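Local coordinates for periplasmic branched-chain amino acid-binding protein (Burkholderia mallei, PDB 3I09) that probably captures a branched-chain amino acid or a similar small carboxylate in the periplasm and delivers it to an ABC transporter, at residues T79-A84 against A103-L108; Y98-A103 against T117-Y122. All coordinates share one frame; numbering follows the deposited sequence.

Contact 1 (T79-A84 against A103-L108). With AAE (acetoacetic acid), chain C.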
ATOM      1  N   THR A  79       4.245   6.398   0.095  1.00 11.14           N
ATOM      2  CA  THR A  79       3.689   6.022   1.386  1.00 10.78           C
ATOM      3  C   THR A  79       3.090   7.240   2.115  1.00 10.21           C
ATOM      4  O   THR A  79       3.300   8.390   1.726  1.00 10.78           O
ATOM      5  CB  THR A  79       4.769   5.332   2.243  1.00 10.69           C
ATOM      6  OG1 THR A  79       5.945   6.138   2.274  1.00 10.84           O
ATOM      7  CG2 THR A  79       5.148   3.928   1.652  1.00 10.26           C
ATOM      8  N   ASN A  80       2.297   6.925   3.136  1.00 10.79           N
ATOM      9  CA  ASN A  80       1.714   7.867   4.081  1.00 10.98           C
ATOM     10  C   ASN A  80       0.389   8.452   3.551  1.00 10.38           C
ATOM     11  O   ASN A  80       0.384   9.276   2.635  1.00 10.85           O
ATOM     12  CB  ASN A  80       2.711   8.948   4.486  1.00 11.44           C
ATOM     13  CG  ASN A  80       2.155   9.858   5.592  1.00 12.42           C
ATOM     14  OD1 ASN A  80       0.968  10.263   5.539  1.00 13.01           O
ATOM     15  ND2 ASN A  80       2.996  10.189   6.590  1.00 11.57           N
ATOM     16  N   SER A  81      -0.723   7.983   4.117  1.00 10.57           N
ATOM     17  CA  SER A  81      -2.042   8.376   3.631  1.00 10.95           C
ATOM     18  C   SER A  81      -2.350   9.865   3.827  1.00 11.18           C
ATOM     19  O   SER A  81      -3.135  10.397   3.075  1.00 11.12           O
ATOM     20  CB  SER A  81      -3.163   7.544   4.266  1.00 11.91           C
ATOM     21  OG  SER A  81      -3.174   6.217   3.776  1.00 11.60           O
ATOM     22  N   ALA A  82      -1.749  10.521   4.823  1.00  9.92           N
ATOM     23  CA  ALA A  82      -1.963  11.975   4.983  1.00 11.22           C
ATOM     24  C   ALA A  82      -1.370  12.680   3.752  1.00 10.71           C
ATOM     25  O   ALA A  82      -2.013  13.580   3.170  1.00 11.29           O
ATOM     26  CB  ALA A  82      -1.357  12.505   6.277  1.00  9.84           C
ATOM     27  N   THR A  83      -0.167  12.263   3.333  1.00 11.57           N
ATOM     28  CA  THR A  83       0.440  12.821   2.122  1.00 11.23           C
ATOM     29  C   THR A  83      -0.328  12.421   0.871  1.00 10.73           C
ATOM     30  O   THR A  83      -0.473  13.228  -0.060  1.00 11.91           O
ATOM     31  CB  THR A  83       1.924  12.493   1.945  1.00 11.95           C
ATOM     32  OG1 THR A  83       2.098  11.142   1.517  1.00 10.41           O
ATOM     33  CG2 THR A  83       2.719  12.725   3.214  1.00 10.14           C
ATOM     34  N   ALA A  84      -0.858  11.203   0.848  1.00 11.11           N
ATOM     35  CA  ALA A  84      -1.614  10.748  -0.319  1.00 10.61           C
ATOM     36  C   ALA A  84      -2.833  11.642  -0.572  1.00 10.86           C
ATOM     37  O   ALA A  84      -3.185  11.928  -1.723  1.00 11.88           O
ATOM     38  CB  ALA A  84      -2.091   9.283  -0.157  1.00 10.72           C
ATOM     39  N   ALA A 103       0.281   4.315  -0.245  1.00 11.50           N
ATOM     40  CA  ALA A 103      -0.673   4.670   0.791  1.00 12.00           C
ATOM     41  C   ALA A 103      -1.889   3.771   0.721  1.00 13.09           C
ATOM     42  O   ALA A 103      -2.265   3.290  -0.334  1.00 13.37           O
ATOM     43  CB  ALA A 103      -1.091   6.151   0.679  1.00 11.02           C
ATOM     44  N   GLY A 104      -2.481   3.511   1.881  1.00 11.63           N
ATOM     45  CA  GLY A 104      -3.600   2.615   1.972  1.00 12.24           C
ATOM     46  C   GLY A 104      -4.991   3.140   2.130  1.00 11.85           C
ATOM     47  O   GLY A 104      -5.925   2.425   1.834  1.00 11.43           O
ATOM     48  N   ALA A 105      -5.170   4.360   2.632  1.00 12.05           N
ATOM     49  CA  ALA A 105      -6.516   4.765   3.033  1.00 11.89           C
ATOM     50  C   ALA A 105      -7.522   4.629   1.890  1.00 12.20           C
ATOM     51  O   ALA A 105      -7.343   5.229   0.809  1.00 12.36           O
ATOM     52  CB  ALA A 105      -6.540   6.202   3.569  1.00 12.72           C
ATOM     53  N   ASP A 106      -8.611   3.894   2.143  1.00 12.28           N
ATOM     54  CA  ASP A 106      -9.664   3.734   1.122  1.00 12.23           C
ATOM     55  C   ASP A 106     -10.432   5.030   0.813  1.00 12.78           C
ATOM     56  O   ASP A 106     -11.198   5.081  -0.147  1.00 12.60           O
ATOM     57  CB  ASP A 106     -10.611   2.561   1.442  1.00 13.24           C
ATOM     58  CG  ASP A 106     -11.563   2.824   2.600  1.00 17.33           C
ATOM     59  OD1 ASP A 106     -11.307   3.699   3.447  1.00 15.95           O
ATOM     60  OD2 ASP A 106     -12.573   2.073   2.690  1.00 21.08           O
ATOM     61  N   THR A 107     -10.195   6.068   1.625  1.00 12.49           N
ATOM     62  CA  THR A 107     -10.701   7.407   1.389  1.00 13.02           C
ATOM     63  C   THR A 107     -10.412   7.891  -0.052  1.00 12.42           C
ATOM     64  O   THR A 107     -11.178   8.645  -0.669  1.00 12.14           O
ATOM     65  CB  THR A 107     -10.013   8.396   2.399  1.00 13.13           C
ATOM     66  OG1 THR A 107      -9.972   7.793   3.695  1.00 17.95           O
ATOM     67  CG2 THR A 107     -10.765   9.640   2.464  1.00 16.15           C
ATOM     68  N   LEU A 108      -9.260   7.480  -0.567  1.00 11.57           N
ATOM     69  CA  LEU A 108      -8.802   7.870  -1.879  1.00 12.52           C
ATOM     70  C   LEU A 108      -9.743   7.483  -3.024  1.00 12.35           C
ATOM     71  O   LEU A 108      -9.687   8.105  -4.062  1.00 13.28           O
ATOM     72  CB  LEU A 108      -7.410   7.270  -2.148  1.00 12.31           C
ATOM     73  CG  LEU A 108      -6.280   7.998  -1.446  1.00 15.68           C
ATOM     74  CD1 LEU A 108      -5.055   7.035  -1.396  1.00 15.12           C
ATOM     75  CD2 LEU A 108      -5.907   9.397  -2.146  1.00 13.02           C
TER
HETATM   76  O1  AAE C 501      -1.212   4.624   4.047  1.00 12.11           O
HETATM   77  C2  AAE C 501      -0.307   4.644   4.900  1.00 12.90           C
HETATM   78  O3  AAE C 501      -0.056   5.658   5.589  1.00 10.60           O
HETATM   79  C4  AAE C 501       0.475   3.365   5.149  1.00 12.11           C
HETATM   80  C5  AAE C 501       1.716   3.308   4.303  1.00 16.14           C
HETATM   81  O8  AAE C 501       1.899   4.109   3.355  1.00 11.84           O
HETATM   82  C9  AAE C 501       2.618   2.139   4.569  1.00 12.93           C

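Contact 2 (Y98-A103 against T117-Y122). With AAE (acetoacetic acid), chain C.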
ATOM      1  N   TYR A  98      -2.760  11.101 -11.280  1.00 10.63           N
ATOM      2  CA  TYR A  98      -2.193  10.789  -9.995  1.00 10.97           C
ATOM      3  C   TYR A  98      -2.405   9.291  -9.708  1.00 10.66           C
ATOM      4  O   TYR A  98      -3.557   8.823  -9.568  1.00 10.52           O
ATOM      5  CB  TYR A  98      -2.860  11.647  -8.922  1.00 11.07           C
ATOM      6  CG  TYR A  98      -2.470  11.327  -7.474  1.00  9.64           C
ATOM      7  CD1 TYR A  98      -1.139  11.180  -7.080  1.00  9.70           C
ATOM      8  CD2 TYR A  98      -3.449  11.226  -6.496  1.00 12.66           C
ATOM      9  CE1 TYR A  98      -0.807  10.928  -5.754  1.00 11.56           C
ATOM     10  CE2 TYR A  98      -3.141  10.970  -5.180  1.00 13.21           C
ATOM     11  CZ  TYR A  98      -1.828  10.818  -4.807  1.00 13.06           C
ATOM     12  OH  TYR A  98      -1.557  10.543  -3.499  1.00 15.03           O
ATOM     13  N   ILE A  99      -1.299   8.558  -9.593  1.00 10.07           N
ATOM     14  CA  ILE A  99      -1.380   7.162  -9.252  1.00  9.98           C
ATOM     15  C   ILE A  99      -0.720   6.960  -7.906  1.00 10.86           C
ATOM     16  O   ILE A  99       0.471   7.253  -7.718  1.00 10.67           O
ATOM     17  CB  ILE A  99      -0.721   6.283 -10.306  1.00 11.37           C
ATOM     18  CG1 ILE A  99      -1.373   6.547 -11.651  1.00 12.21           C
ATOM     19  CG2 ILE A  99      -0.883   4.808  -9.905  1.00  9.95           C
ATOM     20  CD1 ILE A  99      -0.743   5.743 -12.802  1.00 12.74           C
ATOM     21  N   ASN A 100      -1.509   6.527  -6.935  1.00 10.88           N
ATOM     22  CA  ASN A 100      -0.985   6.245  -5.606  1.00 10.52           C
ATOM     23  C   ASN A 100      -0.746   4.757  -5.369  1.00 10.18           C
ATOM     24  O   ASN A 100      -1.639   3.927  -5.591  1.00 11.04           O
ATOM     25  CB  ASN A 100      -1.874   6.783  -4.513  1.00 11.53           C
ATOM     26  CG  ASN A 100      -1.170   6.702  -3.159  1.00 11.75           C
ATOM     27  OD1 ASN A 100      -1.034   5.619  -2.609  1.00 13.46           O
ATOM     28  ND2 ASN A 100      -0.644   7.840  -2.674  1.00 14.46           N
ATOM     29  N   ILE A 101       0.491   4.430  -4.968  1.00 10.48           N
ATOM     30  CA  ILE A 101       0.859   3.052  -4.654  1.00 10.64           C
ATOM     31  C   ILE A 101       1.022   2.818  -3.143  1.00 11.28           C
ATOM     32  O   ILE A 101       0.433   1.887  -2.564  1.00 11.19           O
ATOM     33  CB  ILE A 101       2.199   2.653  -5.340  1.00 11.94           C
ATOM     34  CG1 ILE A 101       2.003   2.407  -6.849  1.00 14.75           C
ATOM     35  CG2 ILE A 101       2.770   1.384  -4.711  1.00 11.80           C
ATOM     36  CD1 ILE A 101       1.561   3.544  -7.600  1.00 18.72           C
ATOM     37  N   GLY A 102       1.844   3.642  -2.493  1.00 10.90           N
ATOM     38  CA  GLY A 102       2.296   3.293  -1.162  1.00 11.17           C
ATOM     39  C   GLY A 102       1.284   3.459  -0.041  1.00 11.70           C
ATOM     40  O   GLY A 102       1.418   2.802   0.998  1.00 12.38           O
ATOM     41  N   ALA A 103       0.281   4.315  -0.245  1.00 11.50           N
ATOM     42  CA  ALA A 103      -0.673   4.670   0.791  1.00 12.00           C
ATOM     43  C   ALA A 103      -1.889   3.771   0.721  1.00 13.09           C
ATOM     44  O   ALA A 103      -2.265   3.290  -0.334  1.00 13.37           O
ATOM     45  CB  ALA A 103      -1.091   6.151   0.679  1.00 11.02           C
ATOM     46  N   THR A 117      -7.564  10.063 -10.174  1.00 12.74           N
ATOM     47  CA  THR A 117      -6.857   9.279  -9.165  1.00 12.51           C
ATOM     48  C   THR A 117      -6.927   7.799  -9.479  1.00 11.66           C
ATOM     49  O   THR A 117      -7.991   7.293  -9.821  1.00 10.73           O
ATOM     50  CB  THR A 117      -7.479   9.535  -7.810  1.00 13.90           C
ATOM     51  OG1 THR A 117      -7.405  10.950  -7.529  1.00 16.81           O
ATOM     52  CG2 THR A 117      -6.774   8.690  -6.693  1.00 11.66           C
ATOM     53  N   VAL A 118      -5.796   7.117  -9.368  1.00 10.57           N
ATOM     54  CA  VAL A 118      -5.755   5.683  -9.431  1.00 10.16           C
ATOM     55  C   VAL A 118      -5.137   5.191  -8.123  1.00 12.17           C
ATOM     56  O   VAL A 118      -4.069   5.680  -7.736  1.00 11.27           O
ATOM     57  CB  VAL A 118      -4.913   5.207 -10.619  1.00 11.24           C
ATOM     58  CG1 VAL A 118      -4.804   3.666 -10.635  1.00  9.54           C
ATOM     59  CG2 VAL A 118      -5.532   5.735 -11.913  1.00 11.88           C
ATOM     60  N   HIS A 119      -5.785   4.208  -7.480  1.00 11.21           N
ATOM     61  CA  HIS A 119      -5.247   3.593  -6.269  1.00 11.26           C
ATOM     62  C   HIS A 119      -4.823   2.187  -6.663  1.00 12.14           C
ATOM     63  O   HIS A 119      -5.644   1.313  -6.922  1.00 11.58           O
ATOM     64  CB  HIS A 119      -6.268   3.630  -5.119  1.00 11.77           C
ATOM     65  CG  HIS A 119      -5.637   3.546  -3.745  1.00 10.54           C
ATOM     66  ND1 HIS A 119      -6.387   3.435  -2.596  1.00 14.13           N
ATOM     67  CD2 HIS A 119      -4.348   3.639  -3.339  1.00 13.02           C
ATOM     68  CE1 HIS A 119      -5.585   3.388  -1.547  1.00 11.15           C
ATOM     69  NE2 HIS A 119      -4.339   3.515  -1.964  1.00 11.70           N
ATOM     70  N   TYR A 120      -3.508   1.996  -6.762  1.00 10.80           N
ATOM     71  CA  TYR A 120      -2.979   0.936  -7.591  1.00 10.66           C
ATOM     72  C   TYR A 120      -2.737  -0.417  -6.918  1.00 11.37           C
ATOM     73  O   TYR A 120      -2.966  -1.459  -7.559  1.00 10.52           O
ATOM     74  CB  TYR A 120      -1.695   1.377  -8.290  1.00 10.56           C
ATOM     75  CG  TYR A 120      -1.310   0.547  -9.510  1.00 10.39           C
ATOM     76  CD1 TYR A 120      -1.796   0.871 -10.776  1.00  8.90           C
ATOM     77  CD2 TYR A 120      -0.367  -0.498  -9.408  1.00 12.77           C
ATOM     78  CE1 TYR A 120      -1.398   0.153 -11.907  1.00 12.17           C
ATOM     79  CE2 TYR A 120       0.018  -1.243 -10.539  1.00 10.26           C
ATOM     80  CZ  TYR A 120      -0.485  -0.889 -11.790  1.00 11.90           C
ATOM     81  OH  TYR A 120      -0.143  -1.593 -12.923  1.00 11.42           O
ATOM     82  N   ALA A 121      -2.227  -0.411  -5.687  1.00 12.22           N
ATOM     83  CA  ALA A 121      -1.660  -1.637  -5.080  1.00 11.62           C
ATOM     84  C   ALA A 121      -2.513  -2.352  -4.045  1.00 11.99           C
ATOM     85  O   ALA A 121      -2.631  -3.588  -4.070  1.00 12.13           O
ATOM     86  CB  ALA A 121      -0.274  -1.358  -4.512  1.00 11.25           C
ATOM     87  N   TYR A 122      -3.070  -1.601  -3.117  1.00 11.01           N
ATOM     88  CA  TYR A 122      -3.852  -2.147  -2.000  1.00 11.77           C
ATOM     89  C   TYR A 122      -4.644  -0.997  -1.384  1.00 11.43           C
ATOM     90  O   TYR A 122      -4.362   0.147  -1.662  1.00 10.82           O
ATOM     91  CB  TYR A 122      -2.984  -2.786  -0.920  1.00 11.94           C
ATOM     92  CG  TYR A 122      -2.246  -1.804  -0.079  1.00 10.55           C
ATOM     93  CD1 TYR A 122      -1.201  -1.053  -0.612  1.00 10.94           C
ATOM     94  CD2 TYR A 122      -2.677  -1.491   1.208  1.00 10.93           C
ATOM     95  CE1 TYR A 122      -0.537  -0.072   0.163  1.00 11.21           C
ATOM     96  CE2 TYR A 122      -1.994  -0.547   2.000  1.00 12.37           C
ATOM     97  CZ  TYR A 122      -0.959   0.173   1.469  1.00 12.50           C
ATOM     98  OH  TYR A 122      -0.319   1.122   2.250  1.00 12.17           O
TER
HETATM   99  O1  AAE C 501      -1.212   4.624   4.047  1.00 12.11           O
HETATM  100  C2  AAE C 501      -0.307   4.644   4.900  1.00 12.90           C
HETATM  101  O3  AAE C 501      -0.056   5.658   5.589  1.00 10.60           O
HETATM  102  C4  AAE C 501       0.475   3.365   5.149  1.00 12.11           C
HETATM  103  C5  AAE C 501       1.716   3.308   4.303  1.00 16.14           C
HETATM  104  O8  AAE C 501       1.899   4.109   3.355  1.00 11.84           O
HETATM  105  C9  AAE C 501       2.618   2.139   4.569  1.00 12.93           C
HETATM  106  O   HOH W   1      -2.191   1.281  -3.163  1.00 10.54           O

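Contact 1 (T79-A84 against A103-L108)
Ser81, of the ligand pocket, meets Ala105 at the first turn of helix 81-94. Ser81 CB rests 3.7 Å from Ala105 CB. The first torsion turns OG beside its own backbone N, anti to the carbonyl carbon (chi1 -72°). There OG accepts from Ala105 N at 3.0 Å, with an N-H...O angle of 154°. The same OG donates to O1 of the bound acetoacetic acid at 2.5 Å. Gly104 N also reaches O1, at 2.7 Å and nearly straight. The other carboxylate oxygen, O3, takes the N-H of Ser81, and O8 takes that of Asn80. Asn80 is the N-cap: its OD1 accepts from Thr83 N and, weakly, from Ala82 N. Its ND2 is hydrogen-bonded to Asn54 OD1. Below the polar layer, the CB atoms of Ala84 and Ala103 press together at 3.4 Å, closer than two methyls normally come. Leu108 extends this patch, with CD1 against Ala84 CB at 3.9 Å and CD2 near Ala84 O. Phe152, from helix 151-166, touches Ser81 across the cleft. The carboxylate thus sits at the N-terminus of helix 81-94, gripped by two backbone N-H groups and one hydroxyl. The helix dipole would probably add to the attraction for a negative charge, consistent with a site for the carboxylate of an amino acid or similar acid.

Contact 2 (Y98-A103 against T117-Y122)
His119 NE2 donates to Ala103 O at 2.6 Å, the shortest polar bond between 98-103 and 117-122. The bond is nearly straight (171°). The oxygen lies in the imidazole plane, while the nitrogen stands above the carbonyl plane of Ala103. His119 CG is anti to the backbone N (chi1 -157°), and the ring runs beside Asn100. Tyr122 O lies over one face of the ring, toward its rim. Past the strands, Tyr122 OH donates to Gly102 O at 2.7 Å from above the carbonyl plane. Water 1 bridges Ile101 O and Tyr122 N, accepting from the latter. The strands are parallel neighbours at the edge of the sheet. Their ladder is Val118 N to Tyr98 O, Asn100 N to Val118 O, and Tyr120 N to Asn100 O. On one face Ile99 CG1 packs on Val118 CB at 3.9 Å, and Ile99 CG2 on Tyr120 CB. On the other face Asn100 OD1 accepts from Ala103 N at 3.0 Å, an Asx motif, and Asn100 ND2 donates to Tyr98 OH, which also bonds to Ala84 O. Where the ladder ends, side-chain bonds hold the loop 101-103, with Gly102 O facing the ligand and Ala103 O turned to His119.

Contacts 1 and 2 share Ala103, and their centres lie 8 Å apart. Ala103 ends the segment that leaves strand 97-100 and starts the segment 103-108, whose Gly104 N reaches the carboxylate. The two contacts also join directly: Tyr98 OH lies 2.8 Å from Ala84 O, a probable hydrogen bond from sheet to helix 81-94. Ala84 CB packs on Asn100 ND2 at 3.2 Å. Both contacts touch the acetoacetic acid. Contact 1 binds both the carboxylate and, through Asn80 N, O8. Contact 2 adds Gly102 O, 2.7 Å from O8, so close that a proton probably lies between them, and Tyr122 OH, 3.6 Å from C5. Tyr150 OH adds a further hydrogen bond to the ligand.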